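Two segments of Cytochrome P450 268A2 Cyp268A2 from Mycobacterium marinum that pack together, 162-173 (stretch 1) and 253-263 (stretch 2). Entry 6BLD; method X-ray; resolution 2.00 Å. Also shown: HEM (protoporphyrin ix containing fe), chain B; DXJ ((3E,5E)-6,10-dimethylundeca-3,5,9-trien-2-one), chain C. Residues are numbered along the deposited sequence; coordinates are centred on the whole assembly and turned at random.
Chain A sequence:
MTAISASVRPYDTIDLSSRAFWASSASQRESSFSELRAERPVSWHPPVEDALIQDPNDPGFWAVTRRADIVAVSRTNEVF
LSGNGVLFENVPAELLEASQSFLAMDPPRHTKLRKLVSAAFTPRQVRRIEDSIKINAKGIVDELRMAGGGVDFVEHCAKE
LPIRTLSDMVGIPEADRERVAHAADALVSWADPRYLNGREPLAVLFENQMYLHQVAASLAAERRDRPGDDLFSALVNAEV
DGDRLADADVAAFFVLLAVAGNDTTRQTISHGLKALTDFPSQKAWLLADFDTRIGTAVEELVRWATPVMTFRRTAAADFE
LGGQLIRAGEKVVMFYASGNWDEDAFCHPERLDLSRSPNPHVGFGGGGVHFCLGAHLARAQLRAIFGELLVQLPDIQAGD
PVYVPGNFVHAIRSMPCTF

Stretch 1 162-173: PIRTLSDMVGIP
Stretch 2 253-263: FFVLLAVAGND

Residues 162-170 are helical, in a helix that begins earlier in the chain, and 253-263 lie within another; the two run roughly antiparallel, their N-to-C directions 144° apart and their axes 8.7 Å apart at closest approach. The register pairs Pro-162 with Asn-262 (CA to CA 5.1 Å), Leu-166 with Gly-261 (CA to CA 6.4 Å) and Val-170 with Phe-254 (CA to CA 8.9 Å), so the backbones diverge from the Pro-162 end. Gly-171 leaves helical phi/psi, at 92/32, where a side chain would jam against the preceding carbonyl, and Ile-172 then extends at -67/133.

At the tight end no direct hydrogen bond crosses; instead the O of one water donates to Pro-162 O (2.7 Å) and Gly-261 O (2.6 Å). Asn-262 (chi1 m, chi2 -75°) turns back on its own helix, ND2 donating to Ala-258 O at 2.8 Å, which leaves its OD1 3.2 Å from Ile-163 CA. An ideal CB on Gly-261 would clash with Leu-257 O of its own helix (2.6 Å) and sit tight against Leu-166 CD2, at 3.2 Å.

Farther along, the packing is apolar. Leu-166 (t, m) sets CD2 3.6 Å from Leu-257 CG, and Val-170 (t) brings CG2 3.6 Å from Leu-257 CD2. Phe-254 (t, chi2 80°) spans the widened gap: its ring edge meets Val-170 CG1 (CE1, 4.1 Å); separately, Ile-172 (m, t) brings CD1 to 3.9 Å from CZ of Phe-254.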

# COMPACT_ATOMS: atom_id res chain seq x y z
N PRO A 162 -4.99 -5.41 -10.86
CA PRO A 162 -3.73 -4.67 -10.61
C PRO A 162 -2.57 -5.14 -11.47
O PRO A 162 -1.84 -4.30 -12.01
CB PRO A 162 -3.48 -4.92 -9.12
CG PRO A 162 -4.82 -5.12 -8.55
CD PRO A 162 -5.57 -5.89 -9.59
N ILE A 163 -2.37 -6.45 -11.63
CA ILE A 163 -1.21 -6.92 -12.38
C ILE A 163 -1.39 -6.66 -13.87
O ILE A 163 -0.43 -6.34 -14.57
CB ILE A 163 -0.93 -8.41 -12.08
CG1 ILE A 163 0.36 -8.85 -12.76
CG2 ILE A 163 -2.09 -9.29 -12.51
CD1 ILE A 163 1.60 -8.12 -12.28
N ARG A 164 -2.62 -6.78 -14.37
CA ARG A 164 -2.87 -6.48 -15.78
C ARG A 164 -2.64 -5.00 -16.06
O ARG A 164 -2.01 -4.64 -17.06
CB ARG A 164 -4.29 -6.89 -16.16
CG ARG A 164 -4.47 -8.39 -16.30
CD ARG A 164 -5.63 -8.71 -17.22
NE ARG A 164 -6.14 -10.06 -17.01
CZ ARG A 164 -7.14 -10.60 -17.71
NH1 ARG A 164 -7.73 -9.90 -18.66
NH2 ARG A 164 -7.54 -11.83 -17.45
N THR A 165 -3.15 -4.12 -15.19
CA THR A 165 -2.93 -2.69 -15.36
C THR A 165 -1.46 -2.34 -15.21
O THR A 165 -0.93 -1.53 -15.98
CB THR A 165 -3.77 -1.91 -14.35
OG1 THR A 165 -5.13 -2.38 -14.38
CG2 THR A 165 -3.75 -0.43 -14.67
N LEU A 166 -0.79 -2.93 -14.22
CA LEU A 166 0.64 -2.67 -14.02
C LEU A 166 1.45 -3.15 -15.22
O LEU A 166 2.25 -2.39 -15.79
CB LEU A 166 1.11 -3.35 -12.74
CG LEU A 166 2.56 -3.16 -12.27
CD1 LEU A 166 3.55 -3.84 -13.21
CD2 LEU A 166 2.89 -1.68 -12.12
N SER A 167 1.26 -4.41 -15.62
CA SER A 167 2.07 -4.98 -16.69
C SER A 167 1.81 -4.30 -18.03
O SER A 167 2.72 -4.22 -18.87
CB SER A 167 1.82 -6.48 -16.81
OG SER A 167 1.83 -7.10 -15.53
N ASP A 168 0.59 -3.80 -18.25
CA ASP A 168 0.31 -3.09 -19.49
C ASP A 168 1.09 -1.78 -19.56
O ASP A 168 1.53 -1.36 -20.64
CB ASP A 168 -1.19 -2.82 -19.62
CG ASP A 168 -1.95 -4.01 -20.17
OD1 ASP A 168 -1.31 -4.90 -20.77
OD2 ASP A 168 -3.19 -4.06 -19.99
N MET A 169 1.28 -1.12 -18.41
CA MET A 169 2.02 0.14 -18.39
C MET A 169 3.52 -0.09 -18.53
O MET A 169 4.18 0.56 -19.33
CB MET A 169 1.71 0.90 -17.10
CG MET A 169 0.26 1.31 -16.95
SD MET A 169 -0.06 2.10 -15.37
CE MET A 169 1.28 3.28 -15.30
N VAL A 170 4.06 -1.02 -17.74
CA VAL A 170 5.51 -1.24 -17.75
C VAL A 170 5.93 -2.07 -18.96
O VAL A 170 7.06 -1.93 -19.44
CB VAL A 170 5.95 -1.89 -16.43
CG1 VAL A 170 7.46 -1.94 -16.33
CG2 VAL A 170 5.36 -1.14 -15.25
N GLY A 171 5.05 -2.94 -19.46
CA GLY A 171 5.40 -3.82 -20.55
C GLY A 171 5.92 -5.18 -20.12
O GLY A 171 6.77 -5.75 -20.82
N ILE A 172 5.45 -5.71 -19.00
CA ILE A 172 5.91 -7.02 -18.52
C ILE A 172 5.46 -8.10 -19.49
O ILE A 172 4.27 -8.12 -19.88
CB ILE A 172 5.39 -7.28 -17.11
CG1 ILE A 172 5.74 -6.12 -16.18
CG2 ILE A 172 5.95 -8.60 -16.56
CD1 ILE A 172 5.37 -6.35 -14.74
N PRO A 173 6.33 -9.02 -19.91
CA PRO A 173 5.89 -10.12 -20.77
C PRO A 173 4.83 -10.96 -20.09
O PRO A 173 4.81 -11.11 -18.86
CB PRO A 173 7.18 -10.92 -21.01
CG PRO A 173 8.29 -9.95 -20.77
CD PRO A 173 7.79 -9.03 -19.68
N PHE A 253 13.42 0.29 -8.47
CA PHE A 253 12.15 0.95 -8.78
C PHE A 253 11.14 -0.05 -9.32
O PHE A 253 9.94 0.08 -9.06
CB PHE A 253 12.36 2.09 -9.77
CG PHE A 253 11.07 2.62 -10.34
CD1 PHE A 253 10.25 3.45 -9.59
CD2 PHE A 253 10.66 2.25 -11.61
CE1 PHE A 253 9.06 3.92 -10.10
CE2 PHE A 253 9.47 2.72 -12.13
CZ PHE A 253 8.67 3.56 -11.37
N PHE A 254 11.60 -1.04 -10.09
CA PHE A 254 10.70 -2.07 -10.59
C PHE A 254 10.05 -2.83 -9.44
O PHE A 254 8.85 -3.14 -9.49
CB PHE A 254 11.45 -3.03 -11.50
CG PHE A 254 10.58 -4.09 -12.13
CD1 PHE A 254 9.80 -3.79 -13.24
CD2 PHE A 254 10.53 -5.36 -11.60
CE1 PHE A 254 8.99 -4.76 -13.81
CE2 PHE A 254 9.72 -6.33 -12.17
CZ PHE A 254 8.95 -6.03 -13.28
N VAL A 255 10.82 -3.12 -8.39
CA VAL A 255 10.25 -3.76 -7.20
C VAL A 255 9.27 -2.82 -6.52
O VAL A 255 8.15 -3.21 -6.18
CB VAL A 255 11.37 -4.19 -6.24
CG1 VAL A 255 10.77 -4.79 -4.97
CG2 VAL A 255 12.30 -5.19 -6.92
N LEU A 256 9.68 -1.57 -6.30
CA LEU A 256 8.77 -0.58 -5.71
C LEU A 256 7.48 -0.48 -6.51
O LEU A 256 6.38 -0.51 -5.93
CB LEU A 256 9.47 0.77 -5.63
CG LEU A 256 8.61 1.98 -5.26
CD1 LEU A 256 7.90 1.78 -3.93
CD2 LEU A 256 9.42 3.27 -5.28
N LEU A 257 7.59 -0.39 -7.84
CA LEU A 257 6.40 -0.26 -8.68
C LEU A 257 5.55 -1.53 -8.64
O LEU A 257 4.32 -1.45 -8.60
CB LEU A 257 6.81 0.06 -10.11
CG LEU A 257 5.72 0.36 -11.14
CD1 LEU A 257 4.78 1.42 -10.62
CD2 LEU A 257 6.38 0.81 -12.43
N ALA A 258 6.19 -2.70 -8.64
CA ALA A 258 5.45 -3.96 -8.61
C ALA A 258 4.71 -4.14 -7.29
O ALA A 258 3.56 -4.58 -7.27
CB ALA A 258 6.40 -5.13 -8.86
N VAL A 259 5.36 -3.80 -6.17
CA VAL A 259 4.74 -4.02 -4.86
C VAL A 259 3.63 -3.01 -4.62
O VAL A 259 2.50 -3.37 -4.27
CB VAL A 259 5.80 -3.98 -3.75
CG1 VAL A 259 5.13 -4.05 -2.39
CG2 VAL A 259 6.79 -5.13 -3.91
N ALA A 260 3.94 -1.72 -4.78
CA ALA A 260 2.93 -0.69 -4.53
C ALA A 260 1.81 -0.74 -5.55
O ALA A 260 0.65 -0.46 -5.22
CB ALA A 260 3.59 0.69 -4.52
N GLY A 261 2.12 -1.09 -6.80
CA GLY A 261 1.10 -1.14 -7.83
C GLY A 261 0.19 -2.34 -7.76
O GLY A 261 -0.93 -2.29 -8.30
N ASN A 262 0.62 -3.42 -7.11
CA ASN A 262 -0.15 -4.66 -7.04
C ASN A 262 -0.83 -4.83 -5.69
O ASN A 262 -2.05 -5.01 -5.62
CB ASN A 262 0.75 -5.87 -7.32
CG ASN A 262 0.91 -6.14 -8.80
OD1 ASN A 262 -0.01 -6.65 -9.44
ND2 ASN A 262 2.07 -5.81 -9.34
N ASP A 263 -0.06 -4.79 -4.60
CA ASP A 263 -0.56 -5.22 -3.30
C ASP A 263 -1.66 -4.29 -2.78
O ASP A 263 -2.66 -4.77 -2.25
CB ASP A 263 0.59 -5.29 -2.29
CG ASP A 263 1.68 -6.26 -2.72
OD1 ASP A 263 1.52 -6.92 -3.77
OD2 ASP A 263 2.69 -6.37 -1.99
CHA HEM B . 3.38 5.83 -2.36
CHB HEM B . 2.79 3.55 -6.60
CHC HEM B . -1.75 2.37 -5.33
CHD HEM B . -0.78 3.89 -0.81
C1A HEM B . 3.62 5.33 -3.62
C2A HEM B . 4.84 5.47 -4.39
C3A HEM B . 4.68 4.85 -5.55
C4A HEM B . 3.35 4.28 -5.57
CMA HEM B . 5.72 4.75 -6.69
CAA HEM B . 6.11 6.23 -3.93
CBA HEM B . 5.91 7.72 -4.21
CGA HEM B . 7.04 8.51 -3.61
O1A HEM B . 7.24 9.68 -4.03
O2A HEM B . 7.76 7.97 -2.73
C1B HEM B . 1.49 3.09 -6.66
C2B HEM B . 0.85 2.52 -7.82
C3B HEM B . -0.40 2.20 -7.50
C4B HEM B . -0.61 2.54 -6.09
CMB HEM B . 1.49 2.33 -9.21
CAB HEM B . -1.38 1.56 -8.51
CBB HEM B . -2.66 1.33 -8.23
C1C HEM B . -1.89 2.69 -3.99
C2C HEM B . -3.09 2.53 -3.19
C3C HEM B . -2.81 2.94 -1.94
C4C HEM B . -1.43 3.39 -1.92
CMC HEM B . -4.42 1.96 -3.74
CAC HEM B . -3.70 3.01 -0.68
CBC HEM B . -5.03 2.84 -0.70
C1D HEM B . 0.42 4.57 -0.83
C2D HEM B . 1.05 5.23 0.30
C3D HEM B . 2.20 5.76 -0.12
C4D HEM B . 2.34 5.46 -1.53
CMD HEM B . 0.47 5.29 1.73
CAD HEM B . 3.20 6.57 0.74
CBD HEM B . 2.68 7.99 0.91
CGD HEM B . 3.60 8.80 1.79
O1D HEM B . 3.27 9.98 2.07
O2D HEM B . 4.65 8.26 2.22
NA HEM B . 2.73 4.59 -4.38
NB HEM B . 0.57 3.09 -5.62
NC HEM B . -0.90 3.22 -3.18
ND HEM B . 1.24 4.73 -1.93
FE HEM B . 0.81 4.12 -3.83
C10 DXJ C . 9.22 -3.94 0.08
C13 DXJ C . 10.67 -6.90 2.03
C01 DXJ C . 3.17 2.05 -0.89
C02 DXJ C . 3.88 0.69 -0.86
C03 DXJ C . 5.15 0.62 -1.18
C04 DXJ C . 3.10 -0.56 -0.45
C05 DXJ C . 5.89 -0.72 -1.15
C06 DXJ C . 7.22 -0.64 -0.42
C07 DXJ C . 8.12 -1.85 -0.66
C08 DXJ C . 8.33 -2.72 0.31
C09 DXJ C . 8.77 -2.05 -2.03
C11 DXJ C . 9.62 -4.65 1.11
C12 DXJ C . 10.52 -5.87 0.91
O14 DXJ C . 11.10 -6.02 -0.12
O HOH W 1 -1.85 -1.90 -10.71